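PDB 4DRS: pyruvate kinase from Cryptosporidium parvum, which probably catalyses the last step of glycolysis, moving the phosphoryl group of phosphoenolpyruvate onto ADP to yield pyruvate and ATP. Local coordinates for residues 338-342 / 343-347; 299-303 / 304-308; 375-378 / 379-383; 489-493 / 494-498. One frame throughout, in Å; residues are numbered along the deposited sequence.

Contact 1: 338-342 / 343-347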
ATOM      1  N   ASN A 338     -35.817  24.521  16.580  1.00109.13           N
ATOM      2  CA  ASN A 338     -34.581  25.197  16.987  1.00107.31           C
ATOM      3  C   ASN A 338     -33.308  24.483  16.530  1.00102.19           C
ATOM      4  O   ASN A 338     -32.302  25.125  16.221  1.00100.07           O
ATOM      5  CB  ASN A 338     -34.564  25.373  18.513  1.00113.41           C
ATOM      6  CG  ASN A 338     -33.310  26.065  19.015  1.00115.19           C
ATOM      7  OD1 ASN A 338     -32.992  27.182  18.603  1.00117.49           O
ATOM      8  ND2 ASN A 338     -32.592  25.405  19.916  1.00115.92           N
ATOM      9  N   ARG A 339     -33.363  23.154  16.493  1.00100.55           N
ATOM     10  CA  ARG A 339     -32.211  22.341  16.121  1.00 97.42           C
ATOM     11  C   ARG A 339     -32.657  21.100  15.333  1.00 93.29           C
ATOM     12  O   ARG A 339     -33.815  20.680  15.448  1.00 92.95           O
ATOM     13  CB  ARG A 339     -31.424  21.956  17.376  1.00101.51           C
ATOM     14  CG  ARG A 339     -29.928  22.226  17.280  1.00100.99           C
ATOM     15  CD  ARG A 339     -29.251  22.100  18.633  1.00104.59           C
ATOM     16  NE  ARG A 339     -29.389  20.754  19.189  1.00105.01           N
ATOM     17  CZ  ARG A 339     -29.160  20.435  20.460  1.00107.43           C
ATOM     18  NH1 ARG A 339     -28.771  21.360  21.330  1.00111.15           N
ATOM     19  NH2 ARG A 339     -29.313  19.181  20.863  1.00107.52           N
ATOM     20  N   PRO A 340     -31.746  20.508  14.531  1.00 89.05           N
ATOM     21  CA  PRO A 340     -32.165  19.400  13.684  1.00 86.38           C
ATOM     22  C   PRO A 340     -32.109  18.062  14.412  1.00 86.16           C
ATOM     23  O   PRO A 340     -31.804  18.009  15.609  1.00 86.06           O
ATOM     24  CB  PRO A 340     -31.121  19.420  12.572  1.00 84.56           C
ATOM     25  CG  PRO A 340     -29.879  19.864  13.264  1.00 84.13           C
ATOM     26  CD  PRO A 340     -30.299  20.765  14.396  1.00 86.97           C
ATOM     27  N   THR A 341     -32.403  16.991  13.683  1.00 83.21           N
ATOM     28  CA  THR A 341     -32.245  15.645  14.209  1.00 81.81           C
ATOM     29  C   THR A 341     -30.960  15.036  13.662  1.00 76.59           C
ATOM     30  O   THR A 341     -30.370  15.566  12.718  1.00 72.61           O
ATOM     31  CB  THR A 341     -33.456  14.756  13.876  1.00 85.93           C
ATOM     32  OG1 THR A 341     -33.663  14.737  12.457  1.00 86.43           O
ATOM     33  CG2 THR A 341     -34.712  15.279  14.580  1.00 88.05           C
ATOM     34  N   ARG A 342     -30.535  13.934  14.274  1.00 76.68           N
ATOM     35  CA  ARG A 342     -29.305  13.236  13.904  1.00 76.98           C
ATOM     36  C   ARG A 342     -29.164  12.971  12.405  1.00 75.47           C
ATOM     37  O   ARG A 342     -28.117  13.263  11.821  1.00 74.68           O
ATOM     38  CB  ARG A 342     -29.193  11.924  14.679  1.00 81.39           C
ATOM     39  CG  ARG A 342     -28.578  12.077  16.058  1.00 84.03           C
ATOM     40  CD  ARG A 342     -29.066  10.985  16.996  1.00 87.02           C
ATOM     41  NE  ARG A 342     -28.459  11.075  18.323  1.00 89.54           N
ATOM     42  CZ  ARG A 342     -28.810  11.955  19.261  1.00 91.10           C
ATOM     43  NH1 ARG A 342     -29.768  12.849  19.033  1.00 90.86           N
ATOM     44  NH2 ARG A 342     -28.194  11.942  20.438  1.00 91.37           N
ATOM     45  N   ALA A 343     -30.221  12.431  11.795  1.00 74.91           N
ATOM     46  CA  ALA A 343     -30.219  12.039  10.381  1.00 74.37           C
ATOM     47  C   ALA A 343     -29.797  13.173   9.444  1.00 71.42           C
ATOM     48  O   ALA A 343     -29.117  12.944   8.441  1.00 71.20           O
ATOM     49  CB  ALA A 343     -31.583  11.495   9.982  1.00 76.82           C
ATOM     50  N   GLU A 344     -30.196  14.391   9.796  1.00 68.22           N
ATOM     51  CA  GLU A 344     -29.907  15.575   8.996  1.00 66.15           C
ATOM     52  C   GLU A 344     -28.461  16.036   9.151  1.00 63.15           C
ATOM     53  O   GLU A 344     -27.833  16.470   8.182  1.00 62.92           O
ATOM     54  CB  GLU A 344     -30.861  16.699   9.387  1.00 69.30           C
ATOM     55  CG  GLU A 344     -32.329  16.321   9.275  1.00 73.90           C
ATOM     56  CD  GLU A 344     -33.243  17.370   9.867  1.00 77.10           C
ATOM     57  OE1 GLU A 344     -33.278  17.499  11.113  1.00 79.15           O
ATOM     58  OE2 GLU A 344     -33.927  18.061   9.084  1.00 78.42           O
ATOM     59  N   MET A 345     -27.941  15.942  10.371  1.00 58.88           N
ATOM     60  CA  MET A 345     -26.554  16.296  10.649  1.00 55.96           C
ATOM     61  C   MET A 345     -25.591  15.296  10.015  1.00 53.03           C
ATOM     62  O   MET A 345     -24.596  15.694   9.410  1.00 51.33           O
ATOM     63  CB  MET A 345     -26.306  16.408  12.155  1.00 57.75           C
ATOM     64  CG  MET A 345     -27.074  17.536  12.829  1.00 59.49           C
ATOM     65  SD  MET A 345     -26.800  17.607  14.611  1.00 62.76           S
ATOM     66  CE  MET A 345     -25.614  18.937  14.711  1.00 61.40           C
ATOM     67  N   THR A 346     -25.901  14.006  10.139  1.00 51.37           N
ATOM     68  CA  THR A 346     -25.066  12.960   9.543  1.00 51.15           C
ATOM     69  C   THR A 346     -25.052  13.043   8.011  1.00 49.16           C
ATOM     70  O   THR A 346     -24.053  12.697   7.379  1.00 47.46           O
ATOM     71  CB  THR A 346     -25.473  11.541   9.993  1.00 52.08           C
ATOM     72  OG1 THR A 346     -26.806  11.263   9.560  1.00 53.78           O
ATOM     73  CG2 THR A 346     -25.388  11.399  11.517  1.00 53.04           C
ATOM     74  N   ASP A 347     -26.152  13.524   7.428  1.00 48.22           N
ATOM     75  CA  ASP A 347     -26.243  13.724   5.980  1.00 47.83           C
ATOM     76  C   ASP A 347     -25.229  14.748   5.474  1.00 46.00           C
ATOM     77  O   ASP A 347     -24.571  14.528   4.452  1.00 44.78           O
ATOM     78  CB  ASP A 347     -27.658  14.139   5.568  1.00 50.29           C
ATOM     79  CG  ASP A 347     -27.895  14.005   4.069  1.00 52.93           C
ATOM     80  OD1 ASP A 347     -27.546  12.953   3.493  1.00 55.19           O
ATOM     81  OD2 ASP A 347     -28.437  14.947   3.458  1.00 54.80           O
TER
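Two first torsions bring E344 and T341 together: chi1 of -56° sets CG of E344 opposite its own carbonyl carbon and the extended chain runs back along the helix, while chi1 of 56° tucks OG1 of T341 between its backbone N and carbonyl carbon, facing that carboxylate. OE1 of E344 is gripped twice. T341 N reaches E344 OE1 at 2.8 Å, nearly along the C-O axis and almost straight (174°), and T341 OG1 donates to E344 OE1 at 3.1 Å from above the carboxylate plane. T341 is the N-cap residue, so this is the half of a capping box in which the third helical residue answers the cap's amide. T341 O accepts E344 N at 3.2 Å and, weakly, M345 N; T346 N to R342 O at 2.9 Å carries on the helical pattern. E344 OE1 also sits 3.2 Å from P340 CB. Beside this carboxylate, P340 and M345 meet at about a right angle, CG to CG 3.7 Å. E344 OE2 accepts from S333 N, so both oxygens of the carboxylate are held. T346 OG1 bonds D347 of the second subunit, and P340 and M345 both pack on V377 of helix 371-386.

Contact 2: 299-303 / 304-308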
ATOM      1  N   MET A 299     -38.330  10.118  -8.291  1.00 74.26           N
ATOM      2  CA  MET A 299     -39.550   9.600  -8.905  1.00 75.71           C
ATOM      3  C   MET A 299     -39.269   8.761 -10.149  1.00 74.73           C
ATOM      4  O   MET A 299     -40.177   8.131 -10.695  1.00 75.55           O
ATOM      5  CB  MET A 299     -40.472  10.755  -9.286  1.00 79.45           C
ATOM      6  CG  MET A 299     -41.224  11.396  -8.133  1.00 83.24           C
ATOM      7  SD  MET A 299     -41.974  12.962  -8.627  1.00 87.12           S
ATOM      8  CE  MET A 299     -42.645  12.535 -10.236  1.00 87.18           C
ATOM      9  N   GLU A 300     -38.015   8.762 -10.596  1.00 72.02           N
ATOM     10  CA  GLU A 300     -37.639   8.088 -11.837  1.00 70.10           C
ATOM     11  C   GLU A 300     -36.799   6.842 -11.566  1.00 69.19           C
ATOM     12  O   GLU A 300     -36.708   5.945 -12.405  1.00 70.80           O
ATOM     13  CB  GLU A 300     -36.898   9.054 -12.764  1.00 68.64           C
ATOM     14  CG  GLU A 300     -37.653  10.353 -13.027  1.00 68.20           C
ATOM     15  CD  GLU A 300     -36.893  11.312 -13.924  1.00 67.51           C
ATOM     16  OE1 GLU A 300     -35.654  11.401 -13.802  1.00 65.38           O
ATOM     17  OE2 GLU A 300     -37.540  11.986 -14.752  1.00 67.81           O
ATOM     18  N   ILE A 301     -36.188   6.804 -10.385  1.00 67.24           N
ATOM     19  CA  ILE A 301     -35.393   5.661  -9.945  1.00 65.75           C
ATOM     20  C   ILE A 301     -35.865   5.230  -8.554  1.00 65.03           C
ATOM     21  O   ILE A 301     -36.560   5.994  -7.882  1.00 65.08           O
ATOM     22  CB  ILE A 301     -33.876   5.984  -9.935  1.00 65.63           C
ATOM     23  CG1 ILE A 301     -33.523   6.992  -8.831  1.00 64.96           C
ATOM     24  CG2 ILE A 301     -33.429   6.494 -11.300  1.00 65.10           C
ATOM     25  CD1 ILE A 301     -32.071   6.951  -8.401  1.00 63.84           C
ATOM     26  N   PRO A 302     -35.521   3.997  -8.128  1.00 64.78           N
ATOM     27  CA  PRO A 302     -35.807   3.615  -6.744  1.00 64.18           C
ATOM     28  C   PRO A 302     -35.074   4.522  -5.749  1.00 63.02           C
ATOM     29  O   PRO A 302     -33.897   4.827  -5.951  1.00 61.10           O
ATOM     30  CB  PRO A 302     -35.278   2.181  -6.659  1.00 64.88           C
ATOM     31  CG  PRO A 302     -35.363   1.670  -8.056  1.00 66.40           C
ATOM     32  CD  PRO A 302     -35.035   2.853  -8.924  1.00 65.92           C
ATOM     33  N   PRO A 303     -35.776   4.964  -4.688  1.00 63.86           N
ATOM     34  CA  PRO A 303     -35.251   5.906  -3.689  1.00 62.05           C
ATOM     35  C   PRO A 303     -34.021   5.398  -2.937  1.00 60.19           C
ATOM     36  O   PRO A 303     -33.202   6.202  -2.488  1.00 61.61           O
ATOM     37  CB  PRO A 303     -36.424   6.085  -2.720  1.00 63.71           C
ATOM     38  CG  PRO A 303     -37.630   5.714  -3.515  1.00 66.95           C
ATOM     39  CD  PRO A 303     -37.174   4.596  -4.401  1.00 65.94           C
ATOM     40  N   GLU A 304     -33.896   4.080  -2.804  1.00 58.54           N
ATOM     41  CA  GLU A 304     -32.718   3.485  -2.179  1.00 56.64           C
ATOM     42  C   GLU A 304     -31.459   3.675  -3.026  1.00 53.70           C
ATOM     43  O   GLU A 304     -30.353   3.464  -2.542  1.00 53.35           O
ATOM     44  CB  GLU A 304     -32.940   1.996  -1.853  1.00 58.52           C
ATOM     45  CG  GLU A 304     -32.913   1.046  -3.048  1.00 59.81           C
ATOM     46  CD  GLU A 304     -34.298   0.634  -3.520  1.00 61.07           C
ATOM     47  OE1 GLU A 304     -35.260   1.411  -3.326  1.00 61.91           O
ATOM     48  OE2 GLU A 304     -34.422  -0.474  -4.089  1.00 61.48           O
ATOM     49  N   LYS A 305     -31.633   4.080  -4.280  1.00 51.89           N
ATOM     50  CA  LYS A 305     -30.511   4.241  -5.200  1.00 50.13           C
ATOM     51  C   LYS A 305     -29.982   5.672  -5.277  1.00 47.79           C
ATOM     52  O   LYS A 305     -28.883   5.897  -5.784  1.00 47.05           O
ATOM     53  CB  LYS A 305     -30.873   3.729  -6.597  1.00 51.71           C
ATOM     54  CG  LYS A 305     -30.985   2.214  -6.687  1.00 54.25           C
ATOM     55  CD  LYS A 305     -31.345   1.760  -8.091  1.00 56.21           C
ATOM     56  CE  LYS A 305     -31.562   0.256  -8.150  1.00 58.29           C
ATOM     57  NZ  LYS A 305     -30.274  -0.488  -8.092  1.00 59.52           N
ATOM     58  N   ILE A 306     -30.757   6.629  -4.766  1.00 45.84           N
ATOM     59  CA  ILE A 306     -30.383   8.047  -4.831  1.00 45.01           C
ATOM     60  C   ILE A 306     -29.015   8.338  -4.192  1.00 43.02           C
ATOM     61  O   ILE A 306     -28.191   9.039  -4.789  1.00 41.91           O
ATOM     62  CB  ILE A 306     -31.482   8.967  -4.239  1.00 46.41           C
ATOM     63  CG1 ILE A 306     -32.726   8.951  -5.138  1.00 46.79           C
ATOM     64  CG2 ILE A 306     -30.978  10.398  -4.088  1.00 44.26           C
ATOM     65  CD1 ILE A 306     -34.006   9.324  -4.424  1.00 48.42           C
ATOM     66  N   PHE A 307     -28.767   7.786  -3.004  1.00 41.15           N
ATOM     67  CA  PHE A 307     -27.494   8.020  -2.314  1.00 39.65           C
ATOM     68  C   PHE A 307     -26.291   7.474  -3.098  1.00 38.87           C
ATOM     69  O   PHE A 307     -25.194   8.027  -3.017  1.00 37.70           O
ATOM     70  CB  PHE A 307     -27.523   7.481  -0.875  1.00 39.57           C
ATOM     71  CG  PHE A 307     -27.160   6.033  -0.757  1.00 40.45           C
ATOM     72  CD1 PHE A 307     -28.144   5.049  -0.786  1.00 41.55           C
ATOM     73  CD2 PHE A 307     -25.827   5.646  -0.613  1.00 40.47           C
ATOM     74  CE1 PHE A 307     -27.807   3.706  -0.675  1.00 42.45           C
ATOM     75  CE2 PHE A 307     -25.484   4.307  -0.511  1.00 41.06           C
ATOM     76  CZ  PHE A 307     -26.475   3.336  -0.540  1.00 42.21           C
ATOM     77  N   VAL A 308     -26.507   6.396  -3.852  1.00 39.01           N
ATOM     78  CA  VAL A 308     -25.465   5.787  -4.682  1.00 39.24           C
ATOM     79  C   VAL A 308     -25.063   6.744  -5.806  1.00 39.53           C
ATOM     80  O   VAL A 308     -23.875   6.978  -6.042  1.00 39.22           O
ATOM     81  CB  VAL A 308     -25.924   4.429  -5.274  1.00 39.76           C
ATOM     82  CG1 VAL A 308     -24.817   3.788  -6.097  1.00 39.74           C
ATOM     83  CG2 VAL A 308     -26.362   3.480  -4.167  1.00 39.83           C
TER
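The proline-rich turn leading into helix 306-320, which follows strand 289-293 of the barrel, is wound by two overlapping i to i+3 backbone bonds. K305 N donates to P302 O at 2.9 Å, coming from above the carbonyl plane, and I306 N makes a weak bond to P303 O at 3.4 Å. Neither proline has an N-H to give, and none is required of them where a helix begins. The side chains fold back over this turn. E304 has its CG between backbone N and carbonyl carbon (chi1 74°), and a bend at chi2 (-101°) swings the carboxylate back until E304 OE1 lies 3.4 Å from P302 CB. K305 runs alongside the P302 ring, pointing the same way, K305 CD to P302 CD 3.9 Å. I301 CD1 touches both K305 CB and I306 CG1, each at 3.9 Å, and I306 CD1 reaches P303 CA at 3.7 Å. The polar ends look across to the second subunit: E304 OE2 forms a long, weak ion pair with its R380, and K305 NZ a weak hydrogen bond with its Q384. This is a beta-to-alpha connection of a TIM barrel, with a diproline at the helix entrance, placed against the neighbouring subunit.

Contact 3: 375-378 / 379-383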
ATOM      1  N   VAL A 375     -27.648  27.414   9.751  1.00 55.54           N
ATOM      2  CA  VAL A 375     -26.331  27.697   9.184  1.00 53.39           C
ATOM      3  C   VAL A 375     -25.229  27.377  10.187  1.00 52.65           C
ATOM      4  O   VAL A 375     -24.243  26.718   9.851  1.00 51.47           O
ATOM      5  CB  VAL A 375     -26.197  29.172   8.750  1.00 53.29           C
ATOM      6  CG1 VAL A 375     -24.862  29.417   8.063  1.00 52.15           C
ATOM      7  CG2 VAL A 375     -27.332  29.561   7.825  1.00 55.04           C
ATOM      8  N   ASN A 376     -25.415  27.845  11.415  1.00 52.91           N
ATOM      9  CA  ASN A 376     -24.436  27.670  12.473  1.00 53.47           C
ATOM     10  C   ASN A 376     -24.196  26.195  12.797  1.00 51.96           C
ATOM     11  O   ASN A 376     -23.053  25.754  12.923  1.00 49.63           O
ATOM     12  CB  ASN A 376     -24.867  28.450  13.716  1.00 56.03           C
ATOM     13  CG  ASN A 376     -23.758  28.570  14.733  1.00 57.60           C
ATOM     14  OD1 ASN A 376     -23.581  27.694  15.580  1.00 58.86           O
ATOM     15  ND2 ASN A 376     -22.997  29.655  14.652  1.00 58.89           N
ATOM     16  N   VAL A 377     -25.286  25.444  12.917  1.00 51.87           N
ATOM     17  CA  VAL A 377     -25.241  23.993  13.074  1.00 52.89           C
ATOM     18  C   VAL A 377     -24.507  23.325  11.895  1.00 51.11           C
ATOM     19  O   VAL A 377     -23.564  22.552  12.101  1.00 49.52           O
ATOM     20  CB  VAL A 377     -26.674  23.424  13.249  1.00 54.62           C
ATOM     21  CG1 VAL A 377     -26.743  21.935  12.926  1.00 53.98           C
ATOM     22  CG2 VAL A 377     -27.180  23.698  14.661  1.00 56.39           C
ATOM     23  N   MET A 378     -24.930  23.650  10.675  1.00 50.23           N
ATOM     24  CA  MET A 378     -24.344  23.077   9.464  1.00 50.69           C
ATOM     25  C   MET A 378     -22.839  23.336   9.402  1.00 48.09           C
ATOM     26  O   MET A 378     -22.061  22.441   9.062  1.00 45.66           O
ATOM     27  CB  MET A 378     -25.048  23.620   8.210  1.00 54.15           C
ATOM     28  CG  MET A 378     -24.800  22.794   6.952  1.00 58.89           C
ATOM     29  SD  MET A 378     -25.993  23.031   5.609  1.00 67.76           S
ATOM     30  CE  MET A 378     -25.438  24.587   4.917  1.00 62.19           C
ATOM     31  N   SER A 379     -22.444  24.557   9.753  1.00 46.73           N
ATOM     32  CA  SER A 379     -21.044  24.965   9.764  1.00 46.40           C
ATOM     33  C   SER A 379     -20.194  24.123  10.718  1.00 46.59           C
ATOM     34  O   SER A 379     -19.111  23.661  10.350  1.00 45.86           O
ATOM     35  CB  SER A 379     -20.932  26.449  10.123  1.00 46.36           C
ATOM     36  OG  SER A 379     -19.581  26.861  10.161  1.00 46.88           O
ATOM     37  N   ARG A 380     -20.699  23.927  11.934  1.00 47.15           N
ATOM     38  CA  ARG A 380     -20.000  23.154  12.959  1.00 48.56           C
ATOM     39  C   ARG A 380     -19.880  21.684  12.554  1.00 46.44           C
ATOM     40  O   ARG A 380     -18.821  21.073  12.731  1.00 45.68           O
ATOM     41  CB  ARG A 380     -20.712  23.290  14.310  1.00 52.41           C
ATOM     42  CG  ARG A 380     -21.016  24.726  14.710  1.00 55.83           C
ATOM     43  CD  ARG A 380     -20.334  25.157  15.997  1.00 60.78           C
ATOM     44  NE  ARG A 380     -20.883  24.462  17.165  1.00 65.96           N
ATOM     45  CZ  ARG A 380     -22.084  24.690  17.703  1.00 68.53           C
ATOM     46  NH1 ARG A 380     -22.901  25.604  17.187  1.00 68.46           N
ATOM     47  NH2 ARG A 380     -22.472  23.993  18.764  1.00 68.50           N
ATOM     48  N   VAL A 381     -20.961  21.135  11.997  1.00 44.13           N
ATOM     49  CA  VAL A 381     -20.958  19.772  11.459  1.00 42.95           C
ATOM     50  C   VAL A 381     -19.863  19.592  10.409  1.00 42.03           C
ATOM     51  O   VAL A 381     -19.092  18.631  10.481  1.00 41.41           O
ATOM     52  CB  VAL A 381     -22.327  19.375  10.867  1.00 42.72           C
ATOM     53  CG1 VAL A 381     -22.226  18.062  10.097  1.00 42.47           C
ATOM     54  CG2 VAL A 381     -23.365  19.259  11.970  1.00 43.12           C
ATOM     55  N   CYS A 382     -19.792  20.518   9.451  1.00 40.80           N
ATOM     56  CA  CYS A 382     -18.755  20.477   8.416  1.00 40.31           C
ATOM     57  C   CYS A 382     -17.362  20.409   9.024  1.00 40.66           C
ATOM     58  O   CYS A 382     -16.570  19.536   8.663  1.00 40.17           O
ATOM     59  CB  CYS A 382     -18.855  21.679   7.478  1.00 39.31           C
ATOM     60  SG  CYS A 382     -20.279  21.637   6.372  1.00 39.12           S
ATOM     61  N   ALA A 383     -17.085  21.320   9.957  1.00 41.58           N
ATOM     62  CA  ALA A 383     -15.793  21.384  10.647  1.00 43.19           C
ATOM     63  C   ALA A 383     -15.484  20.073  11.366  1.00 44.44           C
ATOM     64  O   ALA A 383     -14.357  19.585  11.332  1.00 45.07           O
ATOM     65  CB  ALA A 383     -15.769  22.551  11.627  1.00 43.05           C
TER
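The backbone between V375 and A383 is regular alpha helix, its i to i+4 bonds running from S379 N to V375 O at 2.8 Å, V381 N to V377 O at 3.0 Å and C382 N to M378 O at 3.0 Å. One turn apart on the more exposed side, N376 and R380 meet through their polar ends. N376 stretches its CG away from its backbone N (chi1 -167°), and R380 NH1 comes to 2.7 Å from N376 OD1. The oxygen lies at the edge of the guanidinium, near its plane, but the N-H points poorly (126°), so the bond is weak, and the amide and guanidinium planes stand 63° apart. The firmer hold on the arginine comes from outside, a salt bridge from NE to E304 of the second subunit. V381 crowds the previous turn with CG2, 3.3 Å from V377 O and 4.4 Å from V377 CG1. S379 lays its CB 3.3 Å from V375 O and sends OG to R44 NE. M378 packs on V359 and L361 of strand 358-361 and on I48 of strand 47-51, while V377 and V381 face M345 of helix 342-354. This is the place of the last helix of a TIM barrel, packed outside the seam where strand 358-361 pairs with strand 47-51.

Contact 4: 489-493 / 494-498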
ATOM      1  N   ALA A 489       0.670  38.809   7.397  1.00 59.74           N
ATOM      2  CA  ALA A 489       0.300  39.740   8.462  1.00 62.04           C
ATOM      3  C   ALA A 489      -1.204  39.697   8.724  1.00 62.65           C
ATOM      4  O   ALA A 489      -1.639  39.608   9.878  1.00 63.47           O
ATOM      5  CB  ALA A 489       0.750  41.157   8.124  1.00 62.77           C
ATOM      6  N   LEU A 490      -1.991  39.744   7.651  1.00 62.20           N
ATOM      7  CA  LEU A 490      -3.445  39.661   7.760  1.00 62.53           C
ATOM      8  C   LEU A 490      -3.886  38.305   8.314  1.00 62.56           C
ATOM      9  O   LEU A 490      -4.794  38.243   9.147  1.00 63.94           O
ATOM     10  CB  LEU A 490      -4.118  39.960   6.413  1.00 61.92           C
ATOM     11  CG  LEU A 490      -5.651  40.061   6.330  1.00 62.89           C
ATOM     12  CD1 LEU A 490      -6.240  40.965   7.408  1.00 64.69           C
ATOM     13  CD2 LEU A 490      -6.077  40.544   4.952  1.00 62.49           C
ATOM     14  N   ALA A 491      -3.231  37.231   7.870  1.00 60.35           N
ATOM     15  CA  ALA A 491      -3.537  35.881   8.358  1.00 59.78           C
ATOM     16  C   ALA A 491      -3.168  35.695   9.829  1.00 61.03           C
ATOM     17  O   ALA A 491      -3.861  34.983  10.563  1.00 59.98           O
ATOM     18  CB  ALA A 491      -2.859  34.824   7.496  1.00 57.64           C
ATOM     19  N   LYS A 492      -2.075  36.329  10.248  1.00 63.23           N
ATOM     20  CA  LYS A 492      -1.670  36.347  11.654  1.00 66.26           C
ATOM     21  C   LYS A 492      -2.730  37.057  12.496  1.00 68.36           C
ATOM     22  O   LYS A 492      -3.102  36.573  13.566  1.00 68.85           O
ATOM     23  CB  LYS A 492      -0.303  37.022  11.815  1.00 68.04           C
ATOM     24  CG  LYS A 492       0.356  36.820  13.172  1.00 70.92           C
ATOM     25  CD  LYS A 492       1.698  37.540  13.244  1.00 72.71           C
ATOM     26  CE  LYS A 492       2.258  37.570  14.663  1.00 75.55           C
ATOM     27  NZ  LYS A 492       2.758  36.242  15.129  1.00 75.71           N
ATOM     28  N   GLU A 493      -3.221  38.190  11.991  1.00 70.30           N
ATOM     29  CA  GLU A 493      -4.293  38.963  12.633  1.00 73.67           C
ATOM     30  C   GLU A 493      -5.595  38.156  12.763  1.00 74.08           C
ATOM     31  O   GLU A 493      -6.338  38.323  13.733  1.00 76.18           O
ATOM     32  CB  GLU A 493      -4.537  40.272  11.863  1.00 75.62           C
ATOM     33  CG  GLU A 493      -5.724  41.106  12.331  1.00 79.19           C
ATOM     34  CD  GLU A 493      -5.968  42.336  11.470  1.00 81.39           C
ATOM     35  OE1 GLU A 493      -5.104  43.242  11.456  1.00 84.13           O
ATOM     36  OE2 GLU A 493      -7.032  42.408  10.816  1.00 80.60           O
ATOM     37  N   GLU A 494      -5.856  37.283  11.791  1.00 72.55           N
ATOM     38  CA  GLU A 494      -7.074  36.463  11.771  1.00 71.40           C
ATOM     39  C   GLU A 494      -6.904  35.117  12.475  1.00 70.28           C
ATOM     40  O   GLU A 494      -7.782  34.254  12.394  1.00 68.04           O
ATOM     41  CB  GLU A 494      -7.544  36.241  10.332  1.00 71.48           C
ATOM     42  CG  GLU A 494      -8.057  37.495   9.640  1.00 73.80           C
ATOM     43  CD  GLU A 494      -8.307  37.286   8.161  1.00 73.56           C
ATOM     44  OE1 GLU A 494      -7.795  36.293   7.601  1.00 73.52           O
ATOM     45  OE2 GLU A 494      -9.014  38.119   7.554  1.00 74.95           O
ATOM     46  N   SER A 495      -5.772  34.951  13.162  1.00 71.33           N
ATOM     47  CA  SER A 495      -5.458  33.742  13.934  1.00 71.31           C
ATOM     48  C   SER A 495      -5.387  32.478  13.067  1.00 70.40           C
ATOM     49  O   SER A 495      -5.799  31.394  13.492  1.00 70.59           O
ATOM     50  CB  SER A 495      -6.443  33.558  15.101  1.00 73.37           C
ATOM     51  OG  SER A 495      -6.437  34.682  15.970  1.00 74.45           O
ATOM     52  N   LEU A 496      -4.859  32.628  11.854  1.00 68.89           N
ATOM     53  CA  LEU A 496      -4.709  31.504  10.933  1.00 65.61           C
ATOM     54  C   LEU A 496      -3.279  30.972  10.928  1.00 64.18           C
ATOM     55  O   LEU A 496      -3.044  29.817  10.577  1.00 64.99           O
ATOM     56  CB  LEU A 496      -5.143  31.900   9.516  1.00 64.66           C
ATOM     57  CG  LEU A 496      -6.562  32.456   9.339  1.00 64.82           C
ATOM     58  CD1 LEU A 496      -6.766  32.985   7.925  1.00 63.71           C
ATOM     59  CD2 LEU A 496      -7.617  31.412   9.681  1.00 65.25           C
ATOM     60  N   ILE A 497      -2.334  31.822  11.329  1.00 64.11           N
ATOM     61  CA  ILE A 497      -0.910  31.470  11.386  1.00 63.73           C
ATOM     62  C   ILE A 497      -0.205  32.229  12.521  1.00 66.09           C
ATOM     63  O   ILE A 497      -0.673  33.284  12.956  1.00 66.80           O
ATOM     64  CB  ILE A 497      -0.203  31.719  10.022  1.00 60.52           C
ATOM     65  CG1 ILE A 497       1.191  31.073   9.997  1.00 59.10           C
ATOM     66  CG2 ILE A 497      -0.160  33.209   9.685  1.00 59.47           C
ATOM     67  CD1 ILE A 497       1.795  30.901   8.619  1.00 57.15           C
ATOM     68  N   GLU A 498       0.913  31.682  12.995  1.00 68.02           N
ATOM     69  CA  GLU A 498       1.717  32.306  14.051  1.00 70.45           C
ATOM     70  C   GLU A 498       3.163  32.509  13.595  1.00 70.18           C
ATOM     71  O   GLU A 498       3.587  31.936  12.591  1.00 68.78           O
ATOM     72  CB  GLU A 498       1.696  31.446  15.316  1.00 72.92           C
ATOM     73  CG  GLU A 498       0.304  31.145  15.852  1.00 76.54           C
ATOM     74  CD  GLU A 498       0.317  30.132  16.981  1.00 80.25           C
ATOM     75  OE1 GLU A 498       0.888  29.033  16.801  1.00 81.10           O
ATOM     76  OE2 GLU A 498      -0.252  30.432  18.051  1.00 82.76           O
TER
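A Schellman motif ends helix 480-493, with S495 as the C-prime residue, its phi positive at 61°. Its two defining bonds are both present: L496 N to A491 O at 2.9 Å, well directed, and, inside it, S495 N to K492 O at 3.2 Å, the donor sitting high above that carbonyl plane. E494 N still keeps a helical bond to L490 O (3.0 Å) and leans weakly on A491 O as well. The hydrophobic contact that goes with the motif is made by A491 CB and L496 CB, 4.2 Å apart across the turn. I497 adds to it: with CG1 anti to the backbone N (chi1 -168°), its CG2 branch is left to touch A491 CB at 3.8 Å. Beside this, the CA-H of K492 points at I497 O, 3.5 Å from CA and nearly straight at the hydrogen (162°). E494 stretches out and crosses L490, E494 OE2 lying 4.0 Å from L490 CD1, while its OE1 is hydrogen-bonded by Y472 OH and has a long, weak ion pair with K470. K492 turns its NZ to S499. The carbonyls of L490, A491 and K492 thus find amides in the turn, and the carboxylates of E493 and E494, close to the negative end of the helix dipole, would probably be somewhat disfavoured as anions, a cost that Y472 and K470 may ease for E494.

Overall arrangement
From the N terminus the order is contact 2, contact 1, contact 3, contact 4. Each is local and joins adjoining residues, so none closes a long loop, and they follow in series without nesting or crossing. The first three belong to the outer layer of the barrel: contacts 2 and 1 lie at the start of helices 306-320 and 342-354, contact 3 within helix 371-386, and all three touch the second subunit. Contacts 1 and 3 pack directly, M345 CE lying 3.7 Å from V377 CG1, joining helices 342-354 and 371-386. Contact 4 stands apart in the C-terminal alpha/beta domain, its centre about 22 Å from that of contact 3 and about 45 Å from that of contact 2.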